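Local atomic coordinates of lipolytic enzyme (Clostridium thermocellum, PDB entry 2VPT), a protein that removes acetyl groups from xylan, acting as the catalytic domain of a cellulosomal family 3 carbohydrate esterase. Residues Ala38-Asp43 with Tyr194-Leu199; Ser73-Trp78 with Ser108-Gln113; Ala126-Trp131 with Lys136-Val141. All coordinates share one frame; numbering follows the deposited sequence.

Contact 1: Ala38-Asp43 with Tyr194-Leu199; sequences AGLSID and YTIDIL. With CA (calcium ion), chain B.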
loop_
_atom_site.group_PDB
_atom_site.type_symbol
_atom_site.label_atom_id
_atom_site.label_comp_id
_atom_site.label_asym_id
_atom_site.label_seq_id
_atom_site.Cartn_x
_atom_site.Cartn_y
_atom_site.Cartn_z
ATOM N N ALA A 38 -25.524 -3.948 5.670
ATOM C CA ALA A 38 -26.719 -3.968 4.838
ATOM C C ALA A 38 -27.177 -5.382 4.493
ATOM O O ALA A 38 -28.204 -5.553 3.848
ATOM C CB ALA A 38 -26.467 -3.155 3.555
ATOM N N GLY A 39 -26.415 -6.396 4.899
ATOM C CA GLY A 39 -26.754 -7.786 4.659
ATOM C C GLY A 39 -26.178 -8.422 3.418
ATOM O O GLY A 39 -26.568 -9.522 3.017
ATOM N N LEU A 40 -25.214 -7.744 2.799
ATOM C CA LEU A 40 -24.582 -8.253 1.611
ATOM C C LEU A 40 -23.338 -9.045 1.967
ATOM O O LEU A 40 -22.664 -8.743 2.951
ATOM C CB LEU A 40 -24.199 -7.100 0.677
ATOM C CG LEU A 40 -25.381 -6.313 0.123
ATOM C CD1 LEU A 40 -24.865 -5.085 -0.620
ATOM C CD2 LEU A 40 -26.231 -7.183 -0.781
ATOM N N SER A 41 -23.071 -10.059 1.161
ATOM C CA SER A 41 -21.837 -10.834 1.210
ATOM C C SER A 41 -20.894 -10.328 0.122
ATOM O O SER A 41 -21.119 -10.566 -1.053
ATOM C CB SER A 41 -22.131 -12.307 0.979
ATOM O OG SER A 41 -20.947 -13.062 1.042
ATOM N N ILE A 42 -19.851 -9.613 0.537
ATOM C CA ILE A 42 -18.933 -8.924 -0.378
ATOM C C ILE A 42 -17.566 -9.586 -0.357
ATOM O O ILE A 42 -17.014 -9.854 0.716
ATOM C CB ILE A 42 -18.777 -7.435 0.033
ATOM C CG1 ILE A 42 -20.131 -6.732 0.012
ATOM C CG2 ILE A 42 -17.771 -6.717 -0.871
ATOM C CD1 ILE A 42 -20.874 -6.776 -1.317
ATOM N N ASP A 43 -17.032 -9.838 -1.541
ATOM C CA ASP A 43 -15.651 -10.256 -1.726
ATOM C C ASP A 43 -14.968 -9.179 -2.577
ATOM O O ASP A 43 -15.209 -9.070 -3.776
ATOM C CB ASP A 43 -15.612 -11.618 -2.425
ATOM C CG ASP A 43 -14.222 -12.196 -2.550
ATOM O OD1 ASP A 43 -13.249 -11.626 -1.994
ATOM O OD2 ASP A 43 -14.101 -13.242 -3.233
ATOM N N TYR A 194 -24.688 5.487 -3.877
ATOM C CA TYR A 194 -24.846 5.273 -5.315
ATOM C C TYR A 194 -24.814 3.812 -5.751
ATOM O O TYR A 194 -25.206 3.493 -6.863
ATOM C CB TYR A 194 -23.801 6.108 -6.092
ATOM C CG TYR A 194 -24.133 7.594 -6.134
ATOM C CD1 TYR A 194 -24.903 8.117 -7.164
ATOM C CD2 TYR A 194 -23.672 8.475 -5.173
ATOM C CE1 TYR A 194 -25.223 9.450 -7.205
ATOM C CE2 TYR A 194 -23.995 9.834 -5.207
ATOM C CZ TYR A 194 -24.775 10.313 -6.236
ATOM O OH TYR A 194 -25.112 11.654 -6.309
ATOM N N THR A 195 -24.360 2.903 -4.877
ATOM C CA THR A 195 -24.246 1.489 -5.254
ATOM C C THR A 195 -25.219 0.520 -4.591
ATOM O O THR A 195 -25.461 -0.555 -5.120
ATOM C CB THR A 195 -22.820 0.934 -4.983
ATOM O OG1 THR A 195 -22.556 0.933 -3.569
ATOM C CG2 THR A 195 -21.726 1.751 -5.756
ATOM N N ILE A 196 -25.767 0.884 -3.437
ATOM C CA ILE A 196 -26.471 -0.120 -2.619
ATOM C C ILE A 196 -27.675 -0.765 -3.326
ATOM O O ILE A 196 -27.842 -1.974 -3.300
ATOM C CB ILE A 196 -26.856 0.436 -1.226
ATOM C CG1 ILE A 196 -27.442 -0.676 -0.345
ATOM C CG2 ILE A 196 -27.843 1.578 -1.331
ATOM C CD1 ILE A 196 -26.512 -1.876 -0.112
ATOM N N ASP A 197 -28.484 0.035 -4.003
ATOM C CA ASP A 197 -29.665 -0.516 -4.651
ATOM C C ASP A 197 -29.308 -1.486 -5.763
ATOM O O ASP A 197 -29.898 -2.543 -5.887
ATOM C CB ASP A 197 -30.575 0.611 -5.139
ATOM C CG ASP A 197 -31.150 1.414 -3.982
ATOM O OD1 ASP A 197 -31.718 0.794 -3.063
ATOM O OD2 ASP A 197 -31.022 2.654 -3.965
ATOM N N ILE A 198 -28.305 -1.143 -6.573
ATOM C CA ILE A 198 -27.877 -2.028 -7.631
ATOM C C ILE A 198 -27.243 -3.305 -7.056
ATOM O O ILE A 198 -27.460 -4.409 -7.557
ATOM C CB ILE A 198 -26.912 -1.290 -8.591
ATOM C CG1 ILE A 198 -27.718 -0.247 -9.403
ATOM C CG2 ILE A 198 -26.201 -2.287 -9.477
ATOM C CD1 ILE A 198 -26.921 0.946 -9.939
ATOM N N LEU A 199 -26.446 -3.154 -6.000
ATOM C CA LEU A 199 -25.815 -4.312 -5.371
ATOM C C LEU A 199 -26.834 -5.268 -4.768
ATOM O O LEU A 199 -26.710 -6.473 -4.943
ATOM C CB LEU A 199 -24.789 -3.881 -4.318
ATOM C CG LEU A 199 -23.536 -3.190 -4.874
ATOM C CD1 LEU A 199 -22.661 -2.685 -3.736
ATOM C CD2 LEU A 199 -22.753 -4.081 -5.841
HETATM CA CA CA B . -11.234 -10.759 -1.156
HETATM O O HOH W 1 -10.908 -12.243 0.597
HETATM O O HOH W 2 -10.295 -12.291 -2.743
#

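Contact 2: Ser73-Trp78 with Ser108-Gln113; sequences SNINNW and SNLIDQ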
loop_
_atom_site.group_PDB
_atom_site.type_symbol
_atom_site.label_atom_id
_atom_site.label_comp_id
_atom_site.label_asym_id
_atom_site.label_seq_id
_atom_site.Cartn_x
_atom_site.Cartn_y
_atom_site.Cartn_z
ATOM N N SER A 73 -3.636 -0.709 -19.881
ATOM C CA SER A 73 -2.604 -1.623 -20.326
ATOM C C SER A 73 -2.653 -2.985 -19.616
ATOM O O SER A 73 -2.170 -3.987 -20.152
ATOM C CB SER A 73 -1.251 -0.947 -20.143
ATOM O OG SER A 73 -0.237 -1.579 -20.885
ATOM N N ASN A 74 -3.249 -3.036 -18.420
ATOM C CA ASN A 74 -3.243 -4.248 -17.605
ATOM C C ASN A 74 -4.613 -4.783 -17.197
ATOM O O ASN A 74 -4.709 -5.940 -16.797
ATOM C CB ASN A 74 -2.405 -3.997 -16.354
ATOM C CG ASN A 74 -1.003 -3.629 -16.696
ATOM O OD1 ASN A 74 -0.240 -4.463 -17.200
ATOM N ND2 ASN A 74 -0.656 -2.367 -16.505
ATOM N N ILE A 75 -5.667 -3.985 -17.314
ATOM C CA ILE A 75 -6.948 -4.361 -16.712
ATOM C C ILE A 75 -7.573 -5.619 -17.342
ATOM O O ILE A 75 -8.308 -6.347 -16.678
ATOM C CB ILE A 75 -7.922 -3.181 -16.745
ATOM C CG1 ILE A 75 -9.091 -3.410 -15.768
ATOM C CG2 ILE A 75 -8.369 -2.888 -18.168
ATOM C CD1 ILE A 75 -9.900 -2.152 -15.490
ATOM N N ASN A 76 -7.265 -5.923 -18.605
ATOM C CA ASN A 76 -7.813 -7.139 -19.210
ATOM C C ASN A 76 -7.358 -8.350 -18.429
ATOM O O ASN A 76 -8.131 -9.276 -18.190
ATOM C CB ASN A 76 -7.379 -7.307 -20.664
ATOM C CG ASN A 76 -7.951 -6.260 -21.569
ATOM O OD1 ASN A 76 -8.678 -5.363 -21.142
ATOM N ND2 ASN A 76 -7.616 -6.368 -22.858
ATOM N N ASN A 77 -6.097 -8.336 -18.014
ATOM C CA ASN A 77 -5.560 -9.429 -17.210
ATOM C C ASN A 77 -6.193 -9.506 -15.825
ATOM O O ASN A 77 -6.520 -10.596 -15.336
ATOM C CB ASN A 77 -4.041 -9.320 -17.092
ATOM C CG ASN A 77 -3.348 -9.400 -18.440
ATOM O OD1 ASN A 77 -3.772 -10.134 -19.328
ATOM N ND2 ASN A 77 -2.268 -8.654 -18.588
ATOM N N TRP A 78 -6.370 -8.350 -15.194
ATOM C CA TRP A 78 -6.985 -8.307 -13.871
ATOM C C TRP A 78 -8.418 -8.838 -13.928
ATOM O O TRP A 78 -8.841 -9.609 -13.073
ATOM C CB TRP A 78 -6.992 -6.877 -13.337
ATOM C CG TRP A 78 -5.645 -6.244 -13.221
ATOM C CD1 TRP A 78 -4.429 -6.868 -13.194
ATOM C CD2 TRP A 78 -5.380 -4.858 -13.077
ATOM N NE1 TRP A 78 -3.431 -5.945 -13.079
ATOM C CE2 TRP A 78 -3.988 -4.702 -12.976
ATOM C CE3 TRP A 78 -6.193 -3.730 -12.999
ATOM C CZ2 TRP A 78 -3.385 -3.456 -12.831
ATOM C CZ3 TRP A 78 -5.587 -2.493 -12.857
ATOM C CH2 TRP A 78 -4.205 -2.371 -12.775
ATOM N N SER A 108 -13.354 7.241 -21.590
ATOM C CA SER A 108 -14.403 6.682 -22.430
ATOM C C SER A 108 -13.957 5.355 -23.015
ATOM O O SER A 108 -14.693 4.373 -23.004
ATOM C CB SER A 108 -14.735 7.663 -23.566
ATOM O OG SER A 108 -15.815 7.175 -24.357
ATOM N N ASN A 109 -12.733 5.329 -23.539
ATOM C CA ASN A 109 -12.192 4.116 -24.132
ATOM C C ASN A 109 -11.973 3.002 -23.107
ATOM O O ASN A 109 -12.163 1.832 -23.411
ATOM C CB ASN A 109 -10.882 4.406 -24.885
ATOM C CG ASN A 109 -11.093 5.245 -26.118
ATOM O OD1 ASN A 109 -12.219 5.376 -26.616
ATOM N ND2 ASN A 109 -10.015 5.845 -26.604
ATOM N N LEU A 110 -11.539 3.376 -21.903
ATOM C CA LEU A 110 -11.355 2.394 -20.838
ATOM C C LEU A 110 -12.678 1.748 -20.423
ATOM O O LEU A 110 -12.724 0.549 -20.212
ATOM C CB LEU A 110 -10.650 3.051 -19.646
ATOM C CG LEU A 110 -10.490 2.174 -18.393
ATOM C CD1 LEU A 110 -9.742 0.884 -18.714
ATOM C CD2 LEU A 110 -9.747 2.966 -17.334
ATOM N N ILE A 111 -13.744 2.533 -20.332
ATOM C CA ILE A 111 -15.075 1.991 -20.043
ATOM C C ILE A 111 -15.463 0.976 -21.115
ATOM O O ILE A 111 -15.879 -0.133 -20.816
ATOM C CB ILE A 111 -16.136 3.116 -19.932
ATOM C CG1 ILE A 111 -15.871 3.972 -18.674
ATOM C CG2 ILE A 111 -17.567 2.539 -19.926
ATOM C CD1 ILE A 111 -16.577 5.310 -18.688
ATOM N N ASP A 112 -15.293 1.358 -22.379
ATOM C CA ASP A 112 -15.613 0.451 -23.485
ATOM C C ASP A 112 -14.797 -0.831 -23.403
ATOM O O ASP A 112 -15.313 -1.923 -23.612
ATOM C CB ASP A 112 -15.343 1.107 -24.844
ATOM C CG ASP A 112 -16.302 2.251 -25.164
ATOM O OD1 ASP A 112 -17.288 2.454 -24.429
ATOM O OD2 ASP A 112 -16.048 2.951 -26.172
ATOM N N GLN A 113 -13.515 -0.684 -23.086
ATOM C CA GLN A 113 -12.613 -1.822 -22.975
ATOM C C GLN A 113 -13.050 -2.818 -21.905
ATOM O O GLN A 113 -13.025 -4.023 -22.111
ATOM C CB GLN A 113 -11.200 -1.327 -22.669
ATOM C CG GLN A 113 -10.166 -2.433 -22.546
ATOM C CD GLN A 113 -8.791 -1.894 -22.160
ATOM O OE1 GLN A 113 -8.525 -0.711 -22.288
ATOM N NE2 GLN A 113 -7.922 -2.766 -21.686
#

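Contact 3: Ala126-Trp131 with Lys136-Val141; sequences ADYYPW and KQYNAV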
loop_
_atom_site.group_PDB
_atom_site.type_symbol
_atom_site.label_atom_id
_atom_site.label_comp_id
_atom_site.label_asym_id
_atom_site.label_seq_id
_atom_site.Cartn_x
_atom_site.Cartn_y
_atom_site.Cartn_z
ATOM N N ALA A 126 -16.418 6.834 -10.751
ATOM C CA ALA A 126 -16.418 7.954 -9.816
ATOM C C ALA A 126 -15.679 9.189 -10.327
ATOM O O ALA A 126 -14.692 9.077 -11.059
ATOM C CB ALA A 126 -15.796 7.526 -8.497
ATOM N N ASP A 127 -16.155 10.364 -9.920
ATOM C CA ASP A 127 -15.328 11.567 -9.955
ATOM C C ASP A 127 -14.582 11.755 -8.620
ATOM O O ASP A 127 -14.610 10.851 -7.771
ATOM C CB ASP A 127 -16.124 12.799 -10.427
ATOM C CG ASP A 127 -17.120 13.320 -9.425
ATOM O OD1 ASP A 127 -17.314 12.707 -8.360
ATOM O OD2 ASP A 127 -17.716 14.388 -9.725
ATOM N N TYR A 128 -13.885 12.874 -8.444
ATOM C CA TYR A 128 -13.033 13.111 -7.286
ATOM C C TYR A 128 -13.618 14.128 -6.320
ATOM O O TYR A 128 -14.360 15.034 -6.696
ATOM C CB TYR A 128 -11.644 13.601 -7.742
ATOM C CG TYR A 128 -10.801 12.535 -8.391
ATOM C CD1 TYR A 128 -9.759 11.955 -7.708
ATOM C CD2 TYR A 128 -11.038 12.113 -9.703
ATOM C CE1 TYR A 128 -8.966 10.979 -8.301
ATOM C CE2 TYR A 128 -10.261 11.136 -10.288
ATOM C CZ TYR A 128 -9.233 10.559 -9.575
ATOM O OH TYR A 128 -8.444 9.589 -10.178
ATOM N N TYR A 129 -13.255 13.984 -5.053
ATOM C CA TYR A 129 -13.434 15.068 -4.094
ATOM C C TYR A 129 -12.690 16.291 -4.658
ATOM O O TYR A 129 -11.705 16.148 -5.378
ATOM C CB TYR A 129 -12.916 14.662 -2.706
ATOM C CG TYR A 129 -11.484 14.193 -2.687
ATOM C CD1 TYR A 129 -10.454 15.078 -2.418
ATOM C CD2 TYR A 129 -11.156 12.863 -2.973
ATOM C CE1 TYR A 129 -9.137 14.670 -2.418
ATOM C CE2 TYR A 129 -9.838 12.441 -2.981
ATOM C CZ TYR A 129 -8.829 13.346 -2.698
ATOM O OH TYR A 129 -7.506 12.942 -2.684
ATOM N N PRO A 130 -13.173 17.498 -4.372
ATOM C CA PRO A 130 -12.654 18.701 -5.048
ATOM C C PRO A 130 -11.333 19.256 -4.486
ATOM O O PRO A 130 -11.264 20.413 -4.042
ATOM C CB PRO A 130 -13.802 19.694 -4.859
ATOM C CG PRO A 130 -14.339 19.332 -3.519
ATOM C CD PRO A 130 -14.294 17.819 -3.473
ATOM N N TRP A 131 -10.287 18.437 -4.515
ATOM C CA TRP A 131 -8.976 18.827 -4.004
ATOM C C TRP A 131 -7.900 18.024 -4.721
ATOM O O TRP A 131 -8.013 16.805 -4.792
ATOM C CB TRP A 131 -8.897 18.546 -2.503
ATOM C CG TRP A 131 -7.687 19.129 -1.861
ATOM C CD1 TRP A 131 -6.555 18.477 -1.504
ATOM C CD2 TRP A 131 -7.492 20.501 -1.510
ATOM N NE1 TRP A 131 -5.662 19.352 -0.938
ATOM C CE2 TRP A 131 -6.217 20.604 -0.929
ATOM C CE3 TRP A 131 -8.280 21.652 -1.621
ATOM C CZ2 TRP A 131 -5.698 21.821 -0.467
ATOM C CZ3 TRP A 131 -7.767 22.858 -1.159
ATOM C CH2 TRP A 131 -6.490 22.928 -0.588
ATOM N N LYS A 136 -11.409 19.737 -10.417
ATOM C CA LYS A 136 -12.788 20.033 -10.815
ATOM C C LYS A 136 -12.948 20.074 -12.342
ATOM O O LYS A 136 -13.998 19.740 -12.880
ATOM C CB LYS A 136 -13.244 21.362 -10.209
ATOM C CG LYS A 136 -13.338 21.373 -8.677
ATOM C CD LYS A 136 -13.856 22.720 -8.178
ATOM C CE LYS A 136 -13.901 22.789 -6.673
ATOM N NZ LYS A 136 -14.264 24.155 -6.196
ATOM N N GLN A 137 -11.890 20.459 -13.051
ATOM C CA GLN A 137 -11.935 20.504 -14.500
ATOM C C GLN A 137 -12.154 19.123 -15.108
ATOM O O GLN A 137 -12.851 18.960 -16.108
ATOM C CB GLN A 137 -10.639 21.099 -15.057
ATOM C CG GLN A 137 -10.763 21.580 -16.487
ATOM C CD GLN A 137 -9.481 22.162 -17.059
ATOM O OE1 GLN A 137 -8.386 21.995 -16.517
ATOM N NE2 GLN A 137 -9.620 22.839 -18.179
ATOM N N TYR A 138 -11.529 18.115 -14.498
ATOM C CA TYR A 138 -11.715 16.727 -14.917
ATOM C C TYR A 138 -13.067 16.187 -14.428
ATOM O O TYR A 138 -13.785 15.538 -15.183
ATOM C CB TYR A 138 -10.565 15.861 -14.394
ATOM C CG TYR A 138 -10.694 14.394 -14.699
ATOM C CD1 TYR A 138 -10.913 13.944 -15.980
ATOM C CD2 TYR A 138 -10.600 13.446 -13.695
ATOM C CE1 TYR A 138 -11.033 12.620 -16.269
ATOM C CE2 TYR A 138 -10.728 12.118 -13.969
ATOM C CZ TYR A 138 -10.946 11.692 -15.251
ATOM O OH TYR A 138 -11.086 10.358 -15.570
ATOM N N ASN A 139 -13.429 16.495 -13.192
ATOM C CA ASN A 139 -14.739 16.068 -12.673
ATOM C C ASN A 139 -15.852 16.461 -13.645
ATOM O O ASN A 139 -16.774 15.680 -13.898
ATOM C CB ASN A 139 -15.035 16.716 -11.324
ATOM C CG ASN A 139 -14.253 16.115 -10.181
ATOM O OD1 ASN A 139 -13.598 15.081 -10.317
ATOM N ND2 ASN A 139 -14.331 16.765 -9.031
ATOM N N ALA A 140 -15.758 17.674 -14.202
ATOM C CA ALA A 140 -16.806 18.191 -15.072
ATOM C C ALA A 140 -17.133 17.277 -16.233
ATOM O O ALA A 140 -18.285 17.218 -16.662
ATOM C CB ALA A 140 -16.421 19.569 -15.603
ATOM N N VAL A 141 -16.140 16.592 -16.795
ATOM C CA VAL A 141 -16.371 15.783 -18.001
ATOM C C VAL A 141 -16.956 14.395 -17.750
ATOM O O VAL A 141 -17.502 13.773 -18.657
ATOM C CB VAL A 141 -15.093 15.637 -18.876
ATOM C CG1 VAL A 141 -14.475 17.022 -19.154
ATOM C CG2 VAL A 141 -14.075 14.689 -18.256
HETATM O O HOH W 3 -18.693 15.735 -11.779
#

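Contact 1: Ala38-Asp43 with Tyr194-Leu199
L40 makes most of the contact between helix 181-203 and the loop leading into strand 41-44, through one methyl group, CD1. Its CD1 lies 3.6 Å from I196 CD1 and 3.9 Å from L199 CB, so it touches side chains one helical turn apart. Toward I196 the leucine runs at a slant, whereas against L199 it crosses at about a right angle. With CG beside the backbone N (chi1 -64°) and the chain then extended, L40 carries CD1 out to the helix. I196 answers with its longer branch: CG1 is anti to the backbone N (chi1 -174°), and although the residue's CB does not face the loop, CD1 swings over to it. The same CD1 also reaches A38, whose CB is 3.9 Å away. L199 contributes mainly the root of its side chain. No hydrogen bond crosses here; the contact is wholly apolar. L35 of helix 28-37 touches L40, I196 and L199, extending the packing to a third element. Between A38 and L40, G39 closes that helix with a Schellman motif at positive phi, after which the chain turns into the strand. At the far end of the segment D43 binds the calcium ion through OD1 at 2.4 Å, together with the backbone O of F44, the carboxylates of D57 and D59, and water. Two parallel strands, 5-12 and 41-44, are joined by helix 28-37 in a beta-alpha-beta crossover, and the C-terminal helix packs beside it, as in the alpha/beta/alpha sandwich of SGNH hydrolases.

Contact 2: Ser73-Trp78 with Ser108-Gln113
Q113 reaches across from helix 104-117 and donates NE2 to N76 OD1 at 2.8 Å, in a nearly straight bond of 170°. The acceptor lies almost in the glutamine's own amide plane, but the two amides stand perpendicular to one another, and NE2 approaches from above the N76 carbonyl plane, off its lone pairs. CG of Q113 is anti to the backbone N (chi1 -179°) and the chain stays extended beyond it, which gives the amide the length to bridge the two helices. Beneath this polar link, I75 CG2 meets Q113 NE2 at 3.5 Å and L110 CD1 at 4.1 Å. Helices 68-82 and 104-117 are neighbours flanking the central sheet of the SGNH hydrolase fold; their local axes are inclined at 21° and approach to 10.8 Å. Further out, Q113 NE2 has a second acceptor, the backbone O of A72, so that two bonds to helix 68-82 fix the rotation of the amide. L110 also rests on I71 and A72 and on I91, while I75 touches I114. On helix 104-117, D112 forms a salt bridge with K149 of helix 142-151.

Contact 3: Ala126-Trp131 with Lys136-Val141
D127 and N139 bring the loop after strand 122-126 against the short helix 136-139, at the C-terminal end of a strand of the parallel core of the SGNH hydrolase fold, where this family places its active site. D127 comes first: its CB packs 3.4 Å from N139 OD1, and the two side chains cross at about a right angle. Its carboxylate turns to other partners, with OD2 taking a hydrogen bond from S162 OG and another, 2.6 Å long, from a water that also donates to N139 O. The backbone of Y128 is gripped from both ends by one carboxamide. Y128 N donates to N139 OD1 at 2.9 Å (165°), and N139 ND2 returns a more bent bond of 2.9 Å (133°) to Y128 O. The amide thus pairs with N-H and C=O of a single residue, as an antiparallel strand partner does in a hydrogen-bonded pair, satisfying both ends of a buried side chain; its rotation is fixed. Neither bond lies flat in its acceptor's carbonyl plane. N139 OD1 also sits at the edge of the Y128 ring, the ring and amide being nearly coplanar. Farther along that ring, Y128 CE2 meets the edge of Y138 in plane, 3.8 Å from Y138 CE2. The hydroxyl of Y128 is hydrogen-bonded to D13 OD2 and G93 N, and that of Y138 to I91 O. The Y128 side chain lies near, without touching, S14, D175 and H178, whose arrangement is consistent with the catalytic triad of this family. P130 then centres an inverse gamma turn, with W131 N bonded to Y129 O. The extended K136 chain lies alongside the proline ring and ends in a salt bridge from NZ to E133; its CE stops 3.6 Å from P130 CB.

From the N terminus, the chain opens contact 1 at 38-43, after strand 5-12 and helix 28-37, and closes it only at 194-199, tying the loop that leads into strand 41-44 to the C-terminal helix 181-203. The other two contacts both lie within that long loop, one after the other, and none cross. Contact 2 opens at 73-78 and closes at 108-113, enclosing strand 86-90 and joining two helices beside the sheet. Contact 3 follows as a short local closure, 126-131 with 136-141, fastening the end of strand 122-126 to the helix after it. Contacts 1 and 3 lie on opposite sides of the chain's centre, their own centres about 25 Å apart.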